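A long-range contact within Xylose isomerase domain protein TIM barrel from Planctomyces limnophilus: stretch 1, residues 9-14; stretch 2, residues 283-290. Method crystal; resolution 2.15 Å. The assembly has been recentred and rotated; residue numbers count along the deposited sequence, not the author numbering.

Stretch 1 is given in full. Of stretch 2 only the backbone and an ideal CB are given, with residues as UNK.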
# COMPACT_ATOMS: atom_id res chain seq x y z
N PRO A 9 -10.90 -2.29 18.94
CA PRO A 9 -9.51 -2.45 19.39
C PRO A 9 -8.54 -1.74 18.46
O PRO A 9 -8.67 -1.81 17.24
CB PRO A 9 -9.28 -3.97 19.33
CG PRO A 9 -10.33 -4.49 18.40
CD PRO A 9 -11.51 -3.58 18.55
N TYR A 10 -7.58 -1.04 19.05
CA TYR A 10 -6.64 -0.24 18.28
C TYR A 10 -5.64 -1.13 17.61
O TYR A 10 -5.28 -2.19 18.15
CB TYR A 10 -5.84 0.68 19.21
CG TYR A 10 -6.68 1.52 20.12
CD1 TYR A 10 -6.28 1.76 21.43
CD2 TYR A 10 -7.86 2.10 19.67
CE1 TYR A 10 -7.05 2.55 22.28
CE2 TYR A 10 -8.64 2.89 20.49
CZ TYR A 10 -8.23 3.11 21.80
OH TYR A 10 -9.01 3.90 22.62
N TRP A 11 -5.16 -0.69 16.45
CA TRP A 11 -4.02 -1.32 15.80
C TRP A 11 -4.12 -2.84 15.65
O TRP A 11 -3.19 -3.55 16.00
CB TRP A 11 -2.73 -0.96 16.58
CG TRP A 11 -2.28 0.46 16.38
CD1 TRP A 11 -2.88 1.42 15.61
CD2 TRP A 11 -1.11 1.07 16.95
NE1 TRP A 11 -2.16 2.59 15.67
CE2 TRP A 11 -1.07 2.40 16.47
CE3 TRP A 11 -0.10 0.62 17.80
CZ2 TRP A 11 -0.06 3.29 16.83
CZ3 TRP A 11 0.91 1.51 18.16
CH2 TRP A 11 0.92 2.83 17.68
N PRO A 12 -5.26 -3.35 15.13
CA PRO A 12 -5.24 -4.80 14.86
C PRO A 12 -4.13 -5.07 13.85
O PRO A 12 -3.88 -4.24 12.98
CB PRO A 12 -6.61 -5.07 14.23
CG PRO A 12 -7.00 -3.75 13.59
CD PRO A 12 -6.44 -2.69 14.54
N ILE A 13 -3.40 -6.16 14.02
CA ILE A 13 -2.31 -6.47 13.11
C ILE A 13 -2.84 -7.16 11.84
O ILE A 13 -3.86 -7.85 11.87
CB ILE A 13 -1.16 -7.22 13.83
CG1 ILE A 13 -0.34 -6.20 14.62
CG2 ILE A 13 -0.25 -7.93 12.84
CD1 ILE A 13 -0.31 -6.44 16.08
N GLY A 14 -2.15 -6.96 10.73
CA GLY A 14 -2.59 -7.55 9.49
C GLY A 14 -1.38 -7.94 8.68
O GLY A 14 -0.24 -7.62 9.05
N UNK A 283 5.18 -3.57 20.73
CA UNK A 283 5.11 -2.12 20.64
C UNK A 283 3.68 -1.61 20.84
O UNK A 283 3.46 -0.58 21.47
CB UNK A 283 5.65 -1.65 19.29
N UNK A 284 2.71 -2.35 20.31
CA UNK A 284 1.31 -2.00 20.53
C UNK A 284 0.97 -2.01 22.01
O UNK A 284 0.30 -1.11 22.50
CB UNK A 284 0.39 -2.96 19.77
N UNK A 285 1.43 -3.03 22.73
CA UNK A 285 1.16 -3.14 24.15
C UNK A 285 1.77 -1.98 24.93
O UNK A 285 1.18 -1.46 25.87
CB UNK A 285 1.69 -4.47 24.68
N UNK A 286 2.96 -1.57 24.52
CA UNK A 286 3.64 -0.44 25.14
C UNK A 286 2.96 0.90 24.80
O UNK A 286 2.68 1.69 25.69
CB UNK A 286 5.10 -0.41 24.70
N UNK A 287 2.75 1.15 23.51
CA UNK A 287 2.24 2.44 23.05
C UNK A 287 0.71 2.62 23.13
O UNK A 287 0.23 3.65 23.59
CB UNK A 287 2.68 2.65 21.60
N UNK A 288 -0.03 1.62 22.68
CA UNK A 288 -1.49 1.73 22.60
C UNK A 288 -2.18 1.10 23.81
O UNK A 288 -3.40 1.19 23.95
CB UNK A 288 -2.00 1.07 21.32
N UNK A 289 -1.37 0.49 24.69
CA UNK A 289 -1.84 -0.25 25.87
C UNK A 289 -2.75 -1.45 25.57
O UNK A 289 -3.56 -1.86 26.41
CB UNK A 289 -2.59 0.71 26.79
N UNK A 290 -2.58 -2.02 24.38
CA UNK A 290 -3.27 -3.26 24.01
C UNK A 290 -2.39 -4.10 23.08
O UNK A 290 -2.58 -5.30 22.96
CB UNK A 290 -4.61 -2.95 23.34

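Stretch 2 is the last turn and a half of a helix followed by a short tail, and its backbone passes stretch 1 with position 284 nearest W11 and position 288 nearest Y10. What stretch 1 offers is the indole of W11, the ring of Y10, and a run of carbonyl oxygens.

At position 283 the CB points sideways and no atom of stretch 1 lies within 5.5 Å of it. Helical backbone angles admit most residues, and this contact asks for nothing in particular. The deposited residue is L283, whose main contribution is its backbone: its O accepts from the N of position 287 at 2.8 Å.

Position 284 is more demanding. Its ideal CB lies 4.1 Å from W11 CE3, so the first part of the side chain must run beside an aromatic ring, while the carbonyls of Y10 and W11 lie farther along and want donors. A long chain with an aliphatic stem and a polar, donating end would suit, and lysine or arginine both meet that description. The residue is R284. Its CB points sideways, but with chi1 and chi2 both t the chain extends, its CG lying at the edge of the W11 ring and its CD 3.7 Å from W11 CB. From there NH1 donates a hydrogen bond to W11 O at 3.0 Å, nearly straight at 164°, with the acceptor near the guanidinium plane, where the N-H bonds point. I13 CD1 covers one face of the guanidinium, 3.2 Å from R284 NH1, a close approach to a surface that has no hydrogens to donate. NH1 also donates to a water, 3.0 Å from its oxygen, and the same water accepts from I13 N at 3.2 Å, a second link between the stretches.

Positions 285 and 286 offer their side chains nothing from stretch 1, the first with its CB pointing away, so long polar residues can reach into other surroundings. They are K285 and K286.

One turn on from 284, position 287 points its CB toward stretch 1, 4.0 Å from W11 CZ3. Leucine, valine, isoleucine or methionine could pack against the indole here; I287 does so, its CG2 3.9 Å from W11 CH2.

Position 288 also points toward stretch 1, its ideal CB 4.0 Å from W11 CE3 and 4.3 Å from Y10 CD1. With two rings so close, a small apolar side chain is the natural fit. A288 touches both with its methyl group, and its O lies at the edge of the Y10 ring, 3.9 Å from Y10 CD1.

Position 289 has positive phi as the chain leaves the helix, a conformation that favours glycine, asparagine or aspartate. N289 occupies it, making no contact with stretch 1.

Position 290 points its CB toward stretch 1, 5.3 Å from Y10 O, leaving room for a short side chain. C290, though poorly ordered, places SG 3.6 Å from Y10 O and 4.0 Å from Y10 CB.

Stretch 2 (283-290) LRKKIANC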
# COMPACT_ATOMS: atom_id res chain seq x y z
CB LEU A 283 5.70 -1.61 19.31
CG LEU A 283 7.22 -1.77 19.13
CD1 LEU A 283 7.61 -1.45 17.70
CD2 LEU A 283 7.99 -0.88 20.12
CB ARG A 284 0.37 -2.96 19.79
CG ARG A 284 -1.12 -2.59 19.93
CD ARG A 284 -1.99 -3.55 19.10
NE ARG A 284 -1.95 -4.89 19.67
CZ ARG A 284 -2.42 -5.98 19.06
NH1 ARG A 284 -2.96 -5.89 17.84
NH2 ARG A 284 -2.34 -7.17 19.67
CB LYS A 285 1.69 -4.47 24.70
CG LYS A 285 1.46 -4.67 26.19
CD LYS A 285 2.01 -6.03 26.62
CE LYS A 285 2.15 -6.13 28.14
NZ LYS A 285 0.83 -6.16 28.82
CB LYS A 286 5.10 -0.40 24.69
CG LYS A 286 5.92 0.70 25.34
CD LYS A 286 7.29 0.81 24.69
CE LYS A 286 8.13 1.89 25.37
NZ LYS A 286 9.54 1.90 24.87
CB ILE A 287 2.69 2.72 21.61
CG1 ILE A 287 4.22 2.66 21.53
CG2 ILE A 287 2.19 4.07 21.12
CD1 ILE A 287 4.73 2.58 20.08
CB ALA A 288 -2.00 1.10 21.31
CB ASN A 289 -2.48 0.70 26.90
CG ASN A 289 -1.45 1.49 27.67
OD1 ASN A 289 -0.85 2.44 27.16
ND2 ASN A 289 -1.22 1.10 28.93
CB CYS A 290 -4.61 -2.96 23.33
SG CYS A 290 -4.48 -2.19 21.69
O HOH W 1 -4.27 -8.17 16.40
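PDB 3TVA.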